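Local coordinates for protein D-alanyl-D-alanine carboxypeptidase (Streptococcus pneumoniae R6, PDB 1XP4) that probably trims the terminal D-alanine from peptidoglycan precursors as a serine-type D-Ala-D-Ala carboxypeptidase during cell wall synthesis, at residues Y49-A54 against G58-S63; S69-Q74 against L112-A117. One frame throughout, in Å; residues are numbered along the deposited sequence.

Contact 1: Y49-A54 against G58-S63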
loop_
_atom_site.group_PDB
_atom_site.type_symbol
_atom_site.label_atom_id
_atom_site.label_comp_id
_atom_site.label_asym_id
_atom_site.label_seq_id
_atom_site.Cartn_x
_atom_site.Cartn_y
_atom_site.Cartn_z
ATOM N N TYR A 49 3.017 -9.222 -1.876
ATOM C CA TYR A 49 2.406 -8.893 -3.163
ATOM C C TYR A 49 2.625 -10.028 -4.145
ATOM O O TYR A 49 1.751 -10.341 -4.944
ATOM C CB TYR A 49 3.004 -7.627 -3.768
ATOM C CG TYR A 49 2.249 -7.136 -4.983
ATOM C CD1 TYR A 49 1.146 -6.290 -4.844
ATOM C CD2 TYR A 49 2.625 -7.520 -6.272
ATOM C CE1 TYR A 49 0.436 -5.829 -5.957
ATOM C CE2 TYR A 49 1.919 -7.067 -7.398
ATOM C CZ TYR A 49 0.827 -6.218 -7.231
ATOM O OH TYR A 49 0.137 -5.738 -8.323
ATOM N N LEU A 50 3.799 -10.641 -4.105
ATOM C CA LEU A 50 4.061 -11.734 -5.023
ATOM C C LEU A 50 3.237 -12.964 -4.636
ATOM O O LEU A 50 2.877 -13.782 -5.489
ATOM C CB LEU A 50 5.560 -12.049 -5.044
ATOM C CG LEU A 50 6.450 -10.891 -5.529
ATOM C CD1 LEU A 50 7.910 -11.304 -5.483
ATOM C CD2 LEU A 50 6.062 -10.494 -6.950
ATOM N N VAL A 51 2.921 -13.071 -3.349
ATOM C CA VAL A 51 2.134 -14.184 -2.830
ATOM C C VAL A 51 0.687 -14.105 -3.302
ATOM O O VAL A 51 0.096 -15.118 -3.690
ATOM C CB VAL A 51 2.136 -14.201 -1.294
ATOM C CG1 VAL A 51 1.329 -15.379 -0.798
ATOM C CG2 VAL A 51 3.562 -14.279 -0.772
ATOM N N TYR A 52 0.110 -12.908 -3.255
ATOM C CA TYR A 52 -1.263 -12.727 -3.718
ATOM C C TYR A 52 -1.289 -12.914 -5.231
ATOM O O TYR A 52 -2.264 -13.421 -5.790
ATOM C CB TYR A 52 -1.788 -11.333 -3.348
ATOM C CG TYR A 52 -2.330 -11.238 -1.936
ATOM C CD1 TYR A 52 -3.542 -11.833 -1.594
ATOM C CD2 TYR A 52 -1.620 -10.579 -0.936
ATOM C CE1 TYR A 52 -4.035 -11.774 -0.282
ATOM C CE2 TYR A 52 -2.101 -10.518 0.373
ATOM C CZ TYR A 52 -3.307 -11.117 0.690
ATOM O OH TYR A 52 -3.784 -11.064 1.977
ATOM N N GLU A 53 -0.207 -12.514 -5.889
ATOM C CA GLU A 53 -0.115 -12.655 -7.334
ATOM C C GLU A 53 -0.050 -14.130 -7.723
ATOM O O GLU A 53 -0.448 -14.506 -8.821
ATOM C CB GLU A 53 1.116 -11.927 -7.862
ATOM C CG GLU A 53 1.147 -11.841 -9.371
ATOM C CD GLU A 53 2.229 -10.910 -9.877
ATOM O OE1 GLU A 53 3.423 -11.255 -9.735
ATOM O OE2 GLU A 53 1.884 -9.829 -10.406
ATOM N N ALA A 54 0.463 -14.965 -6.822
ATOM C CA ALA A 54 0.548 -16.398 -7.081
ATOM C C ALA A 54 -0.799 -17.029 -6.732
ATOM O O ALA A 54 -1.199 -18.032 -7.320
ATOM C CB ALA A 54 1.658 -17.019 -6.257
ATOM N N GLY A 58 -3.158 -18.777 -9.485
ATOM C CA GLY A 58 -3.598 -20.135 -9.227
ATOM C C GLY A 58 -2.531 -21.175 -8.905
ATOM O O GLY A 58 -2.876 -22.315 -8.579
ATOM N N SER A 59 -1.252 -20.807 -8.992
ATOM C CA SER A 59 -0.168 -21.741 -8.701
ATOM C C SER A 59 -0.173 -22.213 -7.241
ATOM O O SER A 59 0.366 -23.271 -6.925
ATOM C CB SER A 59 1.189 -21.123 -9.072
ATOM O OG SER A 59 1.353 -19.821 -8.542
ATOM N N ILE A 60 -0.768 -21.421 -6.353
ATOM C CA ILE A 60 -0.893 -21.806 -4.952
ATOM C C ILE A 60 -2.285 -21.391 -4.510
ATOM O O ILE A 60 -2.945 -20.611 -5.190
ATOM C CB ILE A 60 0.129 -21.111 -4.013
ATOM C CG1 ILE A 60 0.026 -19.591 -4.146
ATOM C CG2 ILE A 60 1.515 -21.614 -4.297
ATOM C CD1 ILE A 60 0.847 -18.828 -3.136
ATOM N N THR A 61 -2.728 -21.922 -3.376
ATOM C CA THR A 61 -4.039 -21.594 -2.847
ATOM C C THR A 61 -3.875 -21.348 -1.362
ATOM O O THR A 61 -2.870 -21.740 -0.770
ATOM C CB THR A 61 -5.031 -22.748 -3.043
ATOM O OG1 THR A 61 -4.635 -23.862 -2.233
ATOM C CG2 THR A 61 -5.077 -23.173 -4.506
ATOM N N LEU A 62 -4.867 -20.710 -0.756
ATOM C CA LEU A 62 -4.813 -20.406 0.666
ATOM C C LEU A 62 -4.605 -21.621 1.566
ATOM O O LEU A 62 -3.966 -21.509 2.610
ATOM C CB LEU A 62 -6.080 -19.655 1.087
ATOM C CG LEU A 62 -6.142 -18.228 0.514
ATOM C CD1 LEU A 62 -7.484 -17.593 0.777
ATOM C CD2 LEU A 62 -5.036 -17.386 1.128
ATOM N N SER A 63 -5.118 -22.783 1.169
ATOM C CA SER A 63 -4.974 -23.978 2.004
ATOM C C SER A 63 -3.796 -24.870 1.632
ATOM O O SER A 63 -3.611 -25.946 2.207
ATOM C CB SER A 63 -6.254 -24.804 1.950
ATOM O OG SER A 63 -6.378 -25.442 0.694
#
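Ala54 and Ser59 bring the two segments closest, with their CA atoms 5.6 Å apart. Segment 49-54 is part of helix 44-57. Segment 58-63 is the irregular chain that leaves it and leads to strand 65-67. Gly58 is the first residue off the helix. Its positive phi (97°) turns the chain back beside the last turns. Gly58 N donates a weak, bent bond to Ala54 O, 3.0 Å long, with 130° at the hydrogen. Ser59 follows the turn, and its OG lies 3.3 Å from the same Ala54 O. Any bond here is weak, and the hydroxyl proton may go to a different acceptor.

Ile60 carries the apolar half of the contact. Its CB already leaves the backbone in the direction of the helix. Its CG1 sits between the backbone N and the carbonyl carbon (chi1 56°), and the extended chain beyond carries CD1 to the helix surface. There CD1 meets Ala54 CB at 3.7 Å. It also touches the Val51 backbone at O, 3.8 Å away. Val51 CG1 is a looser neighbour, 4.2 Å from Ile60 CD1, and the two side chains cross at about a right angle. Ile116 of helix 106-117 packs against all three apolar residues, and the three are buried. On another side of the helix, Glu53 forms a salt bridge with Lys130.

The arrangement is a helix C-terminus ended by a glycine in the left-handed conformation, followed by an apolar side chain folded back onto the last turns. The helix is the one that starts with the predicted proton acceptor Lys44 of the SxxK motif.

Contact 2: S69-Q74 against L112-A117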
loop_
_atom_site.group_PDB
_atom_site.type_symbol
_atom_site.label_atom_id
_atom_site.label_comp_id
_atom_site.label_asym_id
_atom_site.label_seq_id
_atom_site.Cartn_x
_atom_site.Cartn_y
_atom_site.Cartn_z
ATOM N N SER A 69 11.750 -25.665 5.405
ATOM C CA SER A 69 13.119 -26.183 5.357
ATOM C C SER A 69 14.039 -25.783 6.504
ATOM O O SER A 69 13.708 -24.919 7.315
ATOM C CB SER A 69 13.787 -25.809 4.026
ATOM O OG SER A 69 13.875 -24.407 3.869
ATOM N N ASP A 70 15.201 -26.429 6.546
ATOM C CA ASP A 70 16.200 -26.193 7.582
ATOM C C ASP A 70 16.475 -24.713 7.872
ATOM O O ASP A 70 16.368 -24.263 9.017
ATOM C CB ASP A 70 17.514 -26.879 7.206
ATOM C CG ASP A 70 17.348 -28.367 6.937
ATOM O OD1 ASP A 70 16.424 -28.991 7.512
ATOM O OD2 ASP A 70 18.168 -28.911 6.157
ATOM N N TYR A 71 16.841 -23.969 6.834
ATOM C CA TYR A 71 17.142 -22.547 6.954
ATOM C C TYR A 71 16.055 -21.745 7.677
ATOM O O TYR A 71 16.333 -21.087 8.679
ATOM C CB TYR A 71 17.428 -21.976 5.556
ATOM C CG TYR A 71 17.296 -20.473 5.389
ATOM C CD1 TYR A 71 17.809 -19.585 6.336
ATOM C CD2 TYR A 71 16.701 -19.939 4.241
ATOM C CE1 TYR A 71 17.731 -18.200 6.145
ATOM C CE2 TYR A 71 16.620 -18.561 4.037
ATOM C CZ TYR A 71 17.135 -17.695 4.992
ATOM O OH TYR A 71 17.041 -16.329 4.789
ATOM N N PRO A 72 14.804 -21.795 7.190
ATOM C CA PRO A 72 13.756 -21.033 7.868
ATOM C C PRO A 72 13.419 -21.635 9.220
ATOM O O PRO A 72 13.090 -20.928 10.163
ATOM C CB PRO A 72 12.576 -21.125 6.904
ATOM C CG PRO A 72 13.224 -21.366 5.586
ATOM C CD PRO A 72 14.296 -22.349 5.928
ATOM N N TYR A 73 13.505 -22.952 9.315
ATOM C CA TYR A 73 13.170 -23.617 10.555
ATOM C C TYR A 73 14.158 -23.323 11.674
ATOM O O TYR A 73 13.757 -23.026 12.800
ATOM C CB TYR A 73 13.062 -25.121 10.324
ATOM C CG TYR A 73 12.891 -25.918 11.591
ATOM C CD1 TYR A 73 11.798 -25.702 12.439
ATOM C CD2 TYR A 73 13.835 -26.870 11.960
ATOM C CE1 TYR A 73 11.658 -26.415 13.623
ATOM C CE2 TYR A 73 13.707 -27.589 13.138
ATOM C CZ TYR A 73 12.623 -27.358 13.967
ATOM O OH TYR A 73 12.525 -28.071 15.140
ATOM N N GLN A 74 15.447 -23.407 11.374
ATOM C CA GLN A 74 16.463 -23.145 12.387
ATOM C C GLN A 74 16.441 -21.695 12.811
ATOM O O GLN A 74 16.666 -21.372 13.973
ATOM C CB GLN A 74 17.853 -23.480 11.855
ATOM C CG GLN A 74 18.219 -24.951 11.909
ATOM C CD GLN A 74 19.068 -25.365 10.722
ATOM O OE1 GLN A 74 19.753 -24.534 10.111
ATOM N NE2 GLN A 74 19.035 -26.655 10.390
ATOM N N LEU A 112 7.177 -18.950 2.456
ATOM C CA LEU A 112 6.330 -18.590 1.323
ATOM C C LEU A 112 7.162 -18.358 0.056
ATOM O O LEU A 112 6.778 -18.773 -1.045
ATOM C CB LEU A 112 5.533 -17.327 1.655
ATOM C CG LEU A 112 4.368 -17.499 2.633
ATOM C CD1 LEU A 112 3.867 -16.139 3.107
ATOM C CD2 LEU A 112 3.258 -18.290 1.959
ATOM N N ALA A 113 8.304 -17.694 0.229
ATOM C CA ALA A 113 9.199 -17.381 -0.876
ATOM C C ALA A 113 9.753 -18.634 -1.555
ATOM O O ALA A 113 9.760 -18.725 -2.784
ATOM C CB ALA A 113 10.344 -16.496 -0.381
ATOM N N GLU A 114 10.226 -19.589 -0.757
ATOM C CA GLU A 114 10.773 -20.827 -1.306
ATOM C C GLU A 114 9.668 -21.597 -2.010
ATOM O O GLU A 114 9.902 -22.263 -3.016
ATOM C CB GLU A 114 11.362 -21.704 -0.206
ATOM C CG GLU A 114 12.534 -21.095 0.518
ATOM C CD GLU A 114 13.301 -22.130 1.312
ATOM O OE1 GLU A 114 12.655 -23.042 1.876
ATOM O OE2 GLU A 114 14.546 -22.029 1.375
ATOM N N LYS A 115 8.459 -21.501 -1.472
ATOM C CA LYS A 115 7.316 -22.174 -2.057
ATOM C C LYS A 115 6.982 -21.590 -3.422
ATOM O O LYS A 115 6.619 -22.324 -4.343
ATOM C CB LYS A 115 6.100 -22.027 -1.150
ATOM C CG LYS A 115 4.864 -22.758 -1.640
ATOM C CD LYS A 115 5.112 -24.258 -1.660
ATOM C CE LYS A 115 3.829 -25.038 -1.869
ATOM N NZ LYS A 115 4.088 -26.496 -1.972
ATOM N N ILE A 116 7.107 -20.272 -3.557
ATOM C CA ILE A 116 6.774 -19.614 -4.816
ATOM C C ILE A 116 7.882 -19.579 -5.864
ATOM O O ILE A 116 7.596 -19.653 -7.059
ATOM C CB ILE A 116 6.268 -18.156 -4.570
ATOM C CG1 ILE A 116 5.006 -18.182 -3.702
ATOM C CG2 ILE A 116 5.939 -17.464 -5.902
ATOM C CD1 ILE A 116 4.399 -16.816 -3.441
ATOM N N ALA A 117 9.136 -19.477 -5.435
ATOM C CA ALA A 117 10.244 -19.405 -6.389
ATOM C C ALA A 117 11.329 -20.470 -6.235
ATOM O O ALA A 117 12.326 -20.456 -6.966
ATOM C CB ALA A 117 10.879 -18.015 -6.334
HETATM O O HOH W 1 10.636 -23.258 3.878
#
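Ser69 OG donates a hydrogen bond to Glu114 OE1 at 2.7 Å. The hydroxyl comes in on the syn side of the carboxylate, 16° out of its plane. A water accepts from Ser69 N at 3.1 Å and lies 2.9 Å from Glu114 OE1, to which it can donate, although other acceptors compete for its protons.

Two apolar groups border the carboxylate. Pro72 CG is 4.1 Å from Glu114 OE1. Tyr71 CD2 is 4.2 Å from Glu114 OE2, which lies at the ring edge, near the ring plane. Ring and carboxylate planes are 62° apart. Glu114 gets across the gap because its chain runs extended beyond CG (chi2 -164°).

Further out, Tyr71 OH is hydrogen-bonded to Glu120 of helix 120-133, which ties down the far end of the ring. Ser107 OG of helix 106-117 bonds to Pro72 O, and Ile110 of the same helix touches both Tyr71 and Pro72.

Ser69 is the N-cap residue of helix 70-74, but its hydroxyl is spent on Glu114 and not on capping. OE1 accepts from it and probably from the water. This is consistent with a charged carboxylate, which the N-terminal end of helix 70-74 may also favour.

Overall arrangement
Helix 106-117 joins the two contacts. Ile116, from the second segment of contact 2, turns its CD1 into the apolar group of contact 1, 3.5 Å from Val51 CA. Glu114, two residues earlier, faces helix 70-74 instead. The centres are 15 Å apart, both in the carboxypeptidase part of the chain. Contact 1 is mostly buried: aliphatic side chains pack at a helix end, and its polar part is weak and mainly backbone. Contact 2 is smaller and only partly buried. It rests on a carboxylate, a hydroxyl and a water. Contact 1 is local, closing one helix onto its own outgoing loop. Contact 2 joins elements well separated in the chain.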